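Local structure of pantothenate kinase (Coxiella burnetii, 3TQC) at residues L62-S67 with S117-H122; V91-G96 with F226-L231; E126-D131 with V200-L205; N165-G170 with V194-I199. The protein catalyses the ATP-dependent phosphorylation of pantothenate to 4'-phosphopantothenate, the first step of coenzyme A biosynthesis. All blocks are in the same frame, centred on the assembly; numbering follows the deposited sequence.

All four contacts are buried, but at different depths in one P-loop kinase fold. Contacts 2 and 3 belong to the central sheet. They pair parallel strands and depend mostly on backbone hydrogen bonds. Strands 93-99 and 199-203 are neighbours, and bonds between I95 and V200 and L202 join the two contacts. Contact 3 lies nearest the chain centre and the ADP site. Contacts 1 and 4 lie further out, about 18 and 17 Å from the chain centre to their own centres. Each packs a helix against a loop, mainly through side chains. Contact 1 uses an indole and a serine-histidine bond; contact 4 uses aliphatic groups and a helix end. All but contact 3 reach the second subunit.

Contact 1: residues L62-S67 with S117-H122; sequences LSRLLS and SRWPDH
S67 and W119 mark the closest backbone approach, 7.6 Å between their CA atoms, where helix 52-84 runs past a loop. This is helix-on-loop packing at the flank of a P-loop kinase fold. The loop follows helix 105-116 and makes a type I beta turn from W119 to H122. W119 sends its indole toward the helix. S67 covers one face of it: S67 CB lies 4.3 Å from the centroid of the W119 six-membered ring, a CH-pi contact. On the opposite face sits CG of R118, so the indole is held between helix and loop. S63 reaches the ring at its edge, near its plane, with S63 OG 3.1 Å from W119 CZ3. That hydroxyl is hydrogen-bonded to L60 O in the preceding turn. R64 crosses the indole at about a right angle, and R64 CD comes to 3.4 Å from W119 CZ2. Its guanidinium makes a cation-pi contact with F68. H122 ND1 has a weak hydrogen bond with L116 O. The polar link of the contact is made by S67 and H122. S67 OG, anti to the backbone N (chi1 -173°), meets H122 NE2 at the imidazole edge, in a hydrogen bond of 2.7 Å.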
loop_
_atom_site.group_PDB
_atom_site.type_symbol
_atom_site.label_atom_id
_atom_site.label_comp_id
_atom_site.label_asym_id
_atom_site.label_seq_id
_atom_site.Cartn_x
_atom_site.Cartn_y
_atom_site.Cartn_z
ATOM N N LEU B 62 4.587 17.187 14.155
ATOM C CA LEU B 62 4.022 16.146 13.315
ATOM C C LEU B 62 3.720 16.744 11.954
ATOM O O LEU B 62 4.057 16.155 10.938
ATOM C CB LEU B 62 2.766 15.522 13.939
ATOM C CG LEU B 62 2.009 14.524 13.057
ATOM C CD1 LEU B 62 2.958 13.494 12.458
ATOM C CD2 LEU B 62 0.856 13.831 13.811
ATOM N N SER B 63 3.114 17.927 11.936
ATOM C CA SER B 63 2.803 18.562 10.666
ATOM C C SER B 63 4.070 18.876 9.875
ATOM O O SER B 63 4.086 18.698 8.659
ATOM C CB SER B 63 1.939 19.810 10.843
ATOM O OG SER B 63 2.689 20.902 11.342
ATOM N N ARG B 64 5.127 19.313 10.552
ATOM C CA ARG B 64 6.399 19.557 9.875
ATOM C C ARG B 64 6.978 18.265 9.292
ATOM O O ARG B 64 7.491 18.276 8.182
ATOM C CB ARG B 64 7.412 20.216 10.814
ATOM C CG ARG B 64 8.798 20.504 10.186
ATOM C CD ARG B 64 8.726 21.606 9.162
ATOM N NE ARG B 64 9.949 21.766 8.377
ATOM C CZ ARG B 64 10.226 21.140 7.233
ATOM N NH1 ARG B 64 9.404 20.241 6.709
ATOM N NH2 ARG B 64 11.358 21.407 6.613
ATOM N N LEU B 65 6.894 17.160 10.030
ATOM C CA LEU B 65 7.384 15.877 9.524
ATOM C C LEU B 65 6.631 15.553 8.249
ATOM O O LEU B 65 7.222 15.284 7.225
ATOM C CB LEU B 65 7.211 14.754 10.553
ATOM C CG LEU B 65 7.548 13.326 10.068
ATOM C CD1 LEU B 65 9.036 13.156 9.871
ATOM C CD2 LEU B 65 7.030 12.270 11.015
ATOM N N LEU B 66 5.312 15.635 8.310
ATOM C CA LEU B 66 4.484 15.377 7.143
ATOM C C LEU B 66 4.800 16.321 5.993
ATOM O O LEU B 66 4.766 15.916 4.840
ATOM C CB LEU B 66 3.012 15.491 7.513
ATOM C CG LEU B 66 2.553 14.438 8.500
ATOM C CD1 LEU B 66 1.102 14.661 8.885
ATOM C CD2 LEU B 66 2.768 13.082 7.828
ATOM N N SER B 67 5.100 17.577 6.300
ATOM C CA SER B 67 5.459 18.520 5.258
ATOM C C SER B 67 6.643 17.975 4.469
ATOM O O SER B 67 6.658 18.087 3.263
ATOM C CB SER B 67 5.761 19.917 5.822
ATOM O OG SER B 67 5.951 20.868 4.787
ATOM N N SER B 117 -1.514 23.503 6.495
ATOM C CA SER B 117 -1.801 24.571 5.564
ATOM C C SER B 117 -0.862 25.778 5.746
ATOM O O SER B 117 -0.780 26.618 4.870
ATOM C CB SER B 117 -3.266 25.002 5.688
ATOM O OG SER B 117 -3.444 25.964 6.699
ATOM N N ARG B 118 -0.157 25.856 6.876
ATOM C CA ARG B 118 0.765 26.970 7.141
ATOM C C ARG B 118 1.982 27.017 6.223
ATOM O O ARG B 118 2.603 28.068 6.100
ATOM C CB ARG B 118 1.249 26.942 8.600
ATOM C CG ARG B 118 2.399 25.962 8.869
ATOM C CD ARG B 118 2.462 25.501 10.346
ATOM N NE ARG B 118 2.675 26.594 11.306
ATOM C CZ ARG B 118 3.859 27.079 11.682
ATOM N NH1 ARG B 118 4.994 26.628 11.158
ATOM N NH2 ARG B 118 3.905 28.053 12.580
ATOM N N TRP B 119 2.342 25.898 5.599
ATOM C CA TRP B 119 3.510 25.854 4.713
ATOM C C TRP B 119 3.181 26.229 3.277
ATOM O O TRP B 119 2.291 25.647 2.675
ATOM C CB TRP B 119 4.171 24.482 4.759
ATOM C CG TRP B 119 5.029 24.350 5.933
ATOM C CD1 TRP B 119 6.269 24.889 6.107
ATOM C CD2 TRP B 119 4.704 23.684 7.142
ATOM N NE1 TRP B 119 6.746 24.578 7.353
ATOM C CE2 TRP B 119 5.802 23.836 8.009
ATOM C CE3 TRP B 119 3.597 22.970 7.576
ATOM C CZ2 TRP B 119 5.822 23.296 9.280
ATOM C CZ3 TRP B 119 3.616 22.440 8.843
ATOM C CH2 TRP B 119 4.727 22.593 9.676
ATOM N N PRO B 120 3.935 27.189 2.711
ATOM C CA PRO B 120 3.563 27.739 1.416
ATOM C C PRO B 120 3.676 26.768 0.240
ATOM O O PRO B 120 3.155 27.071 -0.825
ATOM C CB PRO B 120 4.522 28.941 1.254
ATOM C CG PRO B 120 5.683 28.617 2.086
ATOM C CD PRO B 120 5.131 27.860 3.266
ATOM N N ASP B 121 4.341 25.627 0.404
ATOM C CA ASP B 121 4.324 24.600 -0.648
ATOM C C ASP B 121 3.015 23.836 -0.693
ATOM O O ASP B 121 2.754 23.149 -1.667
ATOM C CB ASP B 121 5.475 23.593 -0.502
ATOM C CG ASP B 121 6.815 24.162 -0.960
ATOM O OD1 ASP B 121 6.827 25.247 -1.579
ATOM O OD2 ASP B 121 7.857 23.524 -0.693
ATOM N N HIS B 122 2.205 23.927 0.355
ATOM C CA HIS B 122 0.957 23.195 0.376
ATOM C C HIS B 122 -0.103 23.819 1.265
ATOM O O HIS B 122 -0.591 23.200 2.192
ATOM C CB HIS B 122 1.213 21.730 0.718
ATOM C CG HIS B 122 2.062 21.513 1.923
ATOM N ND1 HIS B 122 1.603 21.727 3.207
ATOM C CD2 HIS B 122 3.330 21.057 2.044
ATOM C CE1 HIS B 122 2.563 21.430 4.064
ATOM N NE2 HIS B 122 3.621 21.023 3.386
#

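Contact 2: residues V91-G96 with F226-L231; sequences VPYIIG and FFDFSL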
loop_
_atom_site.group_PDB
_atom_site.type_symbol
_atom_site.label_atom_id
_atom_site.label_comp_id
_atom_site.label_asym_id
_atom_site.label_seq_id
_atom_site.Cartn_x
_atom_site.Cartn_y
_atom_site.Cartn_z
ATOM N N VAL B 91 -1.003 15.768 -8.698
ATOM C CA VAL B 91 -2.228 15.427 -8.034
ATOM C C VAL B 91 -1.932 15.610 -6.529
ATOM O O VAL B 91 -0.764 15.749 -6.142
ATOM C CB VAL B 91 -2.642 13.972 -8.343
ATOM C CG1 VAL B 91 -3.110 13.846 -9.761
ATOM C CG2 VAL B 91 -1.506 13.027 -8.079
ATOM N N PRO B 92 -2.977 15.586 -5.682
ATOM C CA PRO B 92 -2.772 15.864 -4.264
ATOM C C PRO B 92 -2.063 14.729 -3.539
ATOM O O PRO B 92 -2.162 13.563 -3.916
ATOM C CB PRO B 92 -4.203 16.029 -3.720
ATOM C CG PRO B 92 -5.053 16.303 -4.926
ATOM C CD PRO B 92 -4.404 15.428 -5.991
ATOM N N TYR B 93 -1.325 15.103 -2.517
ATOM C CA TYR B 93 -0.760 14.162 -1.590
ATOM C C TYR B 93 -1.873 13.822 -0.604
ATOM O O TYR B 93 -2.491 14.724 -0.067
ATOM C CB TYR B 93 0.417 14.807 -0.871
ATOM C CG TYR B 93 1.255 13.820 -0.126
ATOM C CD1 TYR B 93 2.349 13.230 -0.721
ATOM C CD2 TYR B 93 0.957 13.477 1.191
ATOM C CE1 TYR B 93 3.113 12.322 -0.040
ATOM C CE2 TYR B 93 1.703 12.567 1.869
ATOM C CZ TYR B 93 2.796 12.000 1.259
ATOM O OH TYR B 93 3.556 11.085 1.941
ATOM N N ILE B 94 -2.150 12.541 -0.392
ATOM C CA ILE B 94 -3.254 12.141 0.474
ATOM C C ILE B 94 -2.741 11.413 1.695
ATOM O O ILE B 94 -2.039 10.411 1.573
ATOM C CB ILE B 94 -4.253 11.240 -0.238
ATOM C CG1 ILE B 94 -4.786 11.921 -1.505
ATOM C CG2 ILE B 94 -5.397 10.907 0.693
ATOM C CD1 ILE B 94 -6.095 11.317 -2.023
ATOM N N ILE B 95 -3.112 11.919 2.865
ATOM C CA ILE B 95 -2.693 11.359 4.129
ATOM C C ILE B 95 -3.902 10.684 4.783
ATOM O O ILE B 95 -4.931 11.318 4.986
ATOM C CB ILE B 95 -2.160 12.453 5.059
ATOM C CG1 ILE B 95 -0.911 13.108 4.461
ATOM C CG2 ILE B 95 -1.829 11.897 6.445
ATOM C CD1 ILE B 95 -0.530 14.448 5.167
ATOM N N GLY B 96 -3.772 9.409 5.111
ATOM C CA GLY B 96 -4.856 8.649 5.708
ATOM C C GLY B 96 -4.800 8.754 7.212
ATOM O O GLY B 96 -3.718 8.736 7.795
ATOM N N PHE B 226 -4.764 4.689 -2.982
ATOM C CA PHE B 226 -4.981 6.081 -3.351
ATOM C C PHE B 226 -4.437 7.078 -2.362
ATOM O O PHE B 226 -4.613 8.300 -2.532
ATOM C CB PHE B 226 -6.453 6.332 -3.576
ATOM C CG PHE B 226 -6.982 5.603 -4.734
ATOM C CD1 PHE B 226 -7.747 4.474 -4.565
ATOM C CD2 PHE B 226 -6.661 6.014 -6.012
ATOM C CE1 PHE B 226 -8.222 3.782 -5.657
ATOM C CE2 PHE B 226 -7.115 5.331 -7.100
ATOM C CZ PHE B 226 -7.908 4.209 -6.926
ATOM N N PHE B 227 -3.741 6.603 -1.347
ATOM C CA PHE B 227 -3.068 7.532 -0.463
ATOM C C PHE B 227 -1.588 7.254 -0.346
ATOM O O PHE B 227 -1.098 6.193 -0.725
ATOM C CB PHE B 227 -3.792 7.679 0.902
ATOM C CG PHE B 227 -3.825 6.449 1.766
ATOM C CD1 PHE B 227 -2.662 5.798 2.156
ATOM C CD2 PHE B 227 -5.028 5.999 2.276
ATOM C CE1 PHE B 227 -2.702 4.683 3.029
ATOM C CE2 PHE B 227 -5.087 4.881 3.128
ATOM C CZ PHE B 227 -3.920 4.229 3.506
ATOM N N ASP B 228 -0.882 8.246 0.175
ATOM C CA ASP B 228 0.567 8.254 0.187
ATOM C C ASP B 228 1.174 7.941 1.553
ATOM O O ASP B 228 2.304 7.470 1.657
ATOM C CB ASP B 228 1.007 9.639 -0.273
ATOM C CG ASP B 228 0.513 9.949 -1.656
ATOM O OD1 ASP B 228 1.194 9.495 -2.596
ATOM O OD2 ASP B 228 -0.548 10.605 -1.807
ATOM N N PHE B 229 0.412 8.211 2.597
ATOM C CA PHE B 229 0.897 8.135 3.956
ATOM C C PHE B 229 -0.309 7.909 4.838
ATOM O O PHE B 229 -1.375 8.451 4.568
ATOM C CB PHE B 229 1.546 9.458 4.306
ATOM C CG PHE B 229 2.334 9.440 5.572
ATOM C CD1 PHE B 229 3.711 9.337 5.541
ATOM C CD2 PHE B 229 1.704 9.572 6.798
ATOM C CE1 PHE B 229 4.452 9.333 6.734
ATOM C CE2 PHE B 229 2.426 9.565 7.978
ATOM C CZ PHE B 229 3.793 9.446 7.950
ATOM N N SER B 230 -0.159 7.130 5.892
ATOM C CA SER B 230 -1.269 6.935 6.816
ATOM C C SER B 230 -0.816 6.999 8.248
ATOM O O SER B 230 0.278 6.543 8.582
ATOM C CB SER B 230 -1.945 5.596 6.566
ATOM O OG SER B 230 -0.988 4.572 6.628
ATOM N N LEU B 231 -1.678 7.585 9.076
ATOM C CA LEU B 231 -1.522 7.636 10.519
ATOM C C LEU B 231 -2.572 6.723 11.088
ATOM O O LEU B 231 -3.698 6.708 10.607
ATOM C CB LEU B 231 -1.818 9.031 11.067
ATOM C CG LEU B 231 -0.876 10.215 10.870
ATOM C CD1 LEU B 231 -0.919 10.730 9.440
ATOM C CD2 LEU B 231 -1.279 11.315 11.840
#
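D228 and Y93 stack where two parallel strands of the central sheet of the P-loop kinase fold, 93-99 and 229-234, begin to pair. D228 CB lies over one face of the Y93 ring, 3.5 Å from its centroid, in a CH-pi contact displaced toward the rim. D228 CG follows at 3.9 Å from Y93 CE1. The carboxylate plane is tilted only 21° from the ring plane, so the two flat groups stack. At the tip, D228 OD2 accepts I94 N at 2.9 Å, on its anti side and nearly straight (175°). K168 NZ, on helix 157-168, forms a salt bridge with the same oxygen. The D228 backbone also returns a bond: D228 N donates to I94 O at 2.8 Å. F229 N is a weak second donor to that carbonyl. Beyond it regular parallel pairing takes over, with G96 N bonded to F229 O and L231 N bonded to G96 O. On the face of the sheet that holds I95 and F229, I95 CG2 and L231 CD1 are packed tightly, at 3.3 Å. The D228 carboxylate thus takes up I94 N just before the first bridge, I95 with F229, and the lysine probably helps to keep it negatively charged.

Contact 3: residues E126-D131 with V200-L205; sequences EVITTD and VILEGL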
loop_
_atom_site.group_PDB
_atom_site.type_symbol
_atom_site.label_atom_id
_atom_site.label_comp_id
_atom_site.label_asym_id
_atom_site.label_seq_id
_atom_site.Cartn_x
_atom_site.Cartn_y
_atom_site.Cartn_z
ATOM N N GLU B 126 -7.398 19.712 2.468
ATOM C CA GLU B 126 -8.793 19.286 2.627
ATOM C C GLU B 126 -8.921 18.019 3.418
ATOM O O GLU B 126 -8.046 17.170 3.377
ATOM C CB GLU B 126 -9.462 19.062 1.276
ATOM C CG GLU B 126 -9.503 20.289 0.432
ATOM C CD GLU B 126 -10.520 21.311 0.890
ATOM O OE1 GLU B 126 -11.017 21.261 2.041
ATOM O OE2 GLU B 126 -10.821 22.202 0.082
ATOM N N VAL B 127 -10.035 17.895 4.129
ATOM C CA VAL B 127 -10.307 16.697 4.891
ATOM C C VAL B 127 -11.505 15.985 4.288
ATOM O O VAL B 127 -12.556 16.610 4.040
ATOM C CB VAL B 127 -10.557 17.031 6.355
ATOM C CG1 VAL B 127 -11.122 15.815 7.118
ATOM C CG2 VAL B 127 -9.267 17.518 6.992
ATOM N N ILE B 128 -11.324 14.691 4.015
ATOM C CA ILE B 128 -12.416 13.816 3.596
ATOM C C ILE B 128 -12.671 12.828 4.714
ATOM O O ILE B 128 -11.772 12.081 5.079
ATOM C CB ILE B 128 -12.079 12.957 2.349
ATOM C CG1 ILE B 128 -11.757 13.818 1.150
ATOM C CG2 ILE B 128 -13.247 12.028 2.017
ATOM C CD1 ILE B 128 -12.729 14.887 0.980
ATOM N N THR B 129 -13.890 12.817 5.246
ATOM C CA THR B 129 -14.265 11.796 6.213
ATOM C C THR B 129 -14.936 10.689 5.443
ATOM O O THR B 129 -15.768 10.923 4.578
ATOM C CB THR B 129 -15.177 12.310 7.378
ATOM O OG1 THR B 129 -15.568 11.193 8.196
ATOM C CG2 THR B 129 -16.422 12.989 6.870
ATOM N N THR B 130 -14.552 9.473 5.764
ATOM C CA THR B 130 -15.113 8.303 5.132
ATOM C C THR B 130 -16.592 8.074 5.522
ATOM O O THR B 130 -17.322 7.400 4.798
ATOM C CB THR B 130 -14.199 7.096 5.435
ATOM O OG1 THR B 130 -13.238 6.944 4.358
ATOM C CG2 THR B 130 -14.966 5.877 5.593
ATOM N N ASP B 131 -17.026 8.666 6.643
ATOM C CA ASP B 131 -18.421 8.619 7.107
ATOM C C ASP B 131 -19.392 8.948 5.988
ATOM O O ASP B 131 -20.483 8.371 5.894
ATOM C CB ASP B 131 -18.681 9.652 8.226
ATOM C CG ASP B 131 -17.774 9.478 9.439
ATOM O OD1 ASP B 131 -17.253 8.360 9.645
ATOM O OD2 ASP B 131 -17.588 10.476 10.188
ATOM N N VAL B 200 -4.899 16.091 0.804
ATOM C CA VAL B 200 -6.176 15.605 1.253
ATOM C C VAL B 200 -5.904 14.766 2.477
ATOM O O VAL B 200 -5.061 13.866 2.445
ATOM C CB VAL B 200 -6.862 14.731 0.183
ATOM C CG1 VAL B 200 -8.140 14.111 0.746
ATOM C CG2 VAL B 200 -7.137 15.562 -1.081
ATOM N N ILE B 201 -6.579 15.069 3.576
ATOM C CA ILE B 201 -6.483 14.229 4.748
ATOM C C ILE B 201 -7.712 13.351 4.695
ATOM O O ILE B 201 -8.827 13.846 4.737
ATOM C CB ILE B 201 -6.432 15.044 6.053
ATOM C CG1 ILE B 201 -5.116 15.823 6.146
ATOM C CG2 ILE B 201 -6.588 14.128 7.278
ATOM C CD1 ILE B 201 -5.116 16.904 7.204
ATOM N N LEU B 202 -7.504 12.048 4.583
ATOM C CA LEU B 202 -8.605 11.095 4.474
ATOM C C LEU B 202 -8.776 10.382 5.806
ATOM O O LEU B 202 -7.935 9.577 6.188
ATOM C CB LEU B 202 -8.313 10.094 3.354
ATOM C CG LEU B 202 -9.382 9.032 3.092
ATOM C CD1 LEU B 202 -10.704 9.678 2.691
ATOM C CD2 LEU B 202 -8.897 8.045 2.035
ATOM N N GLU B 203 -9.839 10.695 6.532
ATOM C CA GLU B 203 -10.078 10.042 7.818
ATOM C C GLU B 203 -11.266 9.107 7.736
ATOM O O GLU B 203 -12.258 9.396 7.070
ATOM C CB GLU B 203 -10.295 11.051 8.949
ATOM C CG GLU B 203 -11.310 12.104 8.631
ATOM C CD GLU B 203 -12.215 12.461 9.795
ATOM O OE1 GLU B 203 -12.868 11.552 10.352
ATOM O OE2 GLU B 203 -12.319 13.668 10.103
ATOM N N GLY B 204 -11.140 7.972 8.411
ATOM C CA GLY B 204 -12.259 7.075 8.635
ATOM C C GLY B 204 -11.811 5.748 9.212
ATOM O O GLY B 204 -10.647 5.374 9.115
ATOM N N LEU B 205 -12.771 5.026 9.769
ATOM C CA LEU B 205 -12.547 3.692 10.339
ATOM C C LEU B 205 -11.814 2.726 9.391
ATOM O O LEU B 205 -10.982 1.932 9.827
ATOM C CB LEU B 205 -13.908 3.045 10.694
ATOM C CG LEU B 205 -14.894 3.838 11.559
ATOM C CD1 LEU B 205 -16.153 3.031 11.852
ATOM C CD2 LEU B 205 -14.227 4.266 12.866
#
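V127 and I201 sit side by side in the central parallel sheet of this P-loop kinase, where edge strand 125-129 pairs with strand 199-203. Four backbone bonds join them. I201 N donates to E126 O at 2.6 Å, and I128 N to I201 O at 2.7 Å. E203 N donates to I128 O at 2.8 Å. T130 N donates to E203 O at 2.6 Å, and these last two bonds bracket T129 opposite E203. The amide of E126 bonds to I199, and V200 and L202 to strand 93-99. On one face I128 packs on V200 and L202, with CG1 against V200 CG1 and CG2 3.5 Å from L202 CD1. On the other face, E203 CG lies between its backbone N and carbonyl carbon (chi1 50°), beside I128 O. The bend at chi2 brings E203 CD to 3.8 Å from T129 CB. T129 OG1 is 3.5 Å from E203 OE1, at most a weak, unsettled bond. E203 OE2 is hydrogen-bonded to S109 OG of helix 105-116, its firmer partner. The E203 side chain is about 5 Å from bound ADP. The backbone bonds set the E203 main chain, and the bond to S109 probably helps to orient the carboxylate near the nucleotide.

Contact 4: residues N165-G170 with V194-I199; sequences NAIKSG and VDQPDI
Q196 and I167 bring most of the buried surface to this contact, and G170 adds the next share. I167 lies in the last turn of helix 157-168 and G170 just after it. Q196 lies in the loop that leads from strand 190-194, in the small antiparallel sheet, to strand 199-203 of the central sheet. The Q196 side chain reaches across to the helix end. Its CG is anti to the carbonyl carbon (chi1 -66°), and the chain bends at chi2, which places CD. Q196 CG comes to 3.5 Å from G170 O, and Q196 CD lies 3.5 Å from G170 CA, so its stem rests on the glycine. P92 packs on the Q196 side chain as well. I167 makes the apolar half. I167 CD1 meets V194 CG1 at 3.8 Å, and the two side chains cross at about a right angle. I167 also touches I94, and V194 touches I128, so the pair continues onto the central sheet. The helix end holds itself together. G170 N bonds back to I167 O at 3.1 Å, and S169 N makes a weak bond to A166 O. S169 OG donates to N165 O at 2.6 Å, from above the carbonyl plane. The S169 carbonyl accepts a hydrogen bond from K320 of the second subunit. With its positive phi of 91°, G170 leaves the helical path and reverses the chain. That phi and two bonds back into the last turn, G170 N to I167 O among them, define a Schellman motif, the glycine-ended helix C-terminus on which the Q196 loop here packs.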
loop_
_atom_site.group_PDB
_atom_site.type_symbol
_atom_site.label_atom_id
_atom_site.label_comp_id
_atom_site.label_asym_id
_atom_site.label_seq_id
_atom_site.Cartn_x
_atom_site.Cartn_y
_atom_site.Cartn_z
ATOM N N ASN B 165 -10.051 7.796 -6.631
ATOM C CA ASN B 165 -9.537 7.641 -7.977
ATOM C C ASN B 165 -9.604 8.963 -8.716
ATOM O O ASN B 165 -8.658 9.358 -9.359
ATOM C CB ASN B 165 -10.338 6.579 -8.743
ATOM C CG ASN B 165 -9.803 6.334 -10.129
ATOM O OD1 ASN B 165 -8.667 5.898 -10.290
ATOM N ND2 ASN B 165 -10.616 6.618 -11.141
ATOM N N ALA B 166 -10.737 9.640 -8.613
ATOM C CA ALA B 166 -10.906 10.907 -9.302
ATOM C C ALA B 166 -9.886 11.936 -8.804
ATOM O O ALA B 166 -9.298 12.680 -9.589
ATOM C CB ALA B 166 -12.305 11.410 -9.125
ATOM N N ILE B 167 -9.656 11.966 -7.499
ATOM C CA ILE B 167 -8.716 12.933 -6.943
ATOM C C ILE B 167 -7.312 12.632 -7.458
ATOM O O ILE B 167 -6.599 13.526 -7.881
ATOM C CB ILE B 167 -8.787 12.977 -5.415
ATOM C CG1 ILE B 167 -10.138 13.572 -4.989
ATOM C CG2 ILE B 167 -7.659 13.831 -4.834
ATOM C CD1 ILE B 167 -10.416 13.476 -3.518
ATOM N N LYS B 168 -6.956 11.356 -7.477
ATOM C CA LYS B 168 -5.630 10.923 -7.865
ATOM C C LYS B 168 -5.479 10.866 -9.362
ATOM O O LYS B 168 -4.396 10.549 -9.862
ATOM C CB LYS B 168 -5.312 9.561 -7.241
ATOM C CG LYS B 168 -4.835 9.665 -5.782
ATOM C CD LYS B 168 -3.531 10.451 -5.674
ATOM C CE LYS B 168 -2.776 10.122 -4.403
ATOM N NZ LYS B 168 -1.509 10.872 -4.320
ATOM N N SER B 169 -6.560 11.177 -10.073
ATOM C CA SER B 169 -6.524 11.351 -11.508
ATOM C C SER B 169 -6.394 12.830 -11.897
ATOM O O SER B 169 -6.229 13.140 -13.055
ATOM C CB SER B 169 -7.770 10.763 -12.128
ATOM O OG SER B 169 -7.870 9.403 -11.825
ATOM N N GLY B 170 -6.462 13.738 -10.931
ATOM C CA GLY B 170 -6.321 15.166 -11.211
ATOM C C GLY B 170 -7.633 15.869 -11.486
ATOM O O GLY B 170 -7.631 17.054 -11.851
ATOM N N VAL B 194 -13.872 18.996 -3.064
ATOM C CA VAL B 194 -12.443 18.833 -3.026
ATOM C C VAL B 194 -11.946 19.167 -4.434
ATOM O O VAL B 194 -12.326 18.514 -5.409
ATOM C CB VAL B 194 -12.067 17.378 -2.615
ATOM C CG1 VAL B 194 -10.574 17.146 -2.722
ATOM C CG2 VAL B 194 -12.566 17.062 -1.194
ATOM N N ASP B 195 -11.110 20.195 -4.537
ATOM C CA ASP B 195 -10.705 20.728 -5.828
ATOM C C ASP B 195 -9.185 20.803 -6.014
ATOM O O ASP B 195 -8.592 21.892 -6.009
ATOM C CB ASP B 195 -11.327 22.106 -6.048
ATOM C CG ASP B 195 -11.010 22.670 -7.427
ATOM O OD1 ASP B 195 -10.858 21.857 -8.371
ATOM O OD2 ASP B 195 -10.920 23.921 -7.562
ATOM N N GLN B 196 -8.587 19.642 -6.236
ATOM C CA GLN B 196 -7.131 19.487 -6.363
ATOM C C GLN B 196 -6.336 20.316 -5.363
ATOM O O GLN B 196 -5.476 21.092 -5.742
ATOM C CB GLN B 196 -6.674 19.749 -7.801
ATOM C CG GLN B 196 -7.196 18.703 -8.760
ATOM C CD GLN B 196 -6.617 17.322 -8.496
ATOM O OE1 GLN B 196 -7.353 16.344 -8.329
ATOM N NE2 GLN B 196 -5.296 17.232 -8.481
ATOM N N PRO B 197 -6.617 20.129 -4.066
ATOM C CA PRO B 197 -5.811 20.803 -3.062
ATOM C C PRO B 197 -4.419 20.186 -3.083
ATOM O O PRO B 197 -4.160 19.252 -3.841
ATOM C CB PRO B 197 -6.516 20.443 -1.769
ATOM C CG PRO B 197 -7.052 19.071 -2.033
ATOM C CD PRO B 197 -7.461 19.069 -3.468
ATOM N N ASP B 198 -3.524 20.694 -2.262
ATOM C CA ASP B 198 -2.192 20.145 -2.216
ATOM C C ASP B 198 -2.196 18.875 -1.392
ATOM O O ASP B 198 -1.430 17.956 -1.651
ATOM C CB ASP B 198 -1.254 21.176 -1.607
ATOM C CG ASP B 198 -1.202 22.433 -2.421
ATOM O OD1 ASP B 198 -0.706 22.335 -3.576
ATOM O OD2 ASP B 198 -1.680 23.486 -1.918
ATOM N N ILE B 199 -3.067 18.843 -0.388
ATOM C CA ILE B 199 -3.149 17.724 0.534
ATOM C C ILE B 199 -4.600 17.389 0.806
ATOM O O ILE B 199 -5.443 18.288 0.980
ATOM C CB ILE B 199 -2.455 18.048 1.866
ATOM C CG1 ILE B 199 -0.956 18.339 1.633
ATOM C CG2 ILE B 199 -2.685 16.922 2.873
ATOM C CD1 ILE B 199 -0.217 18.875 2.889
#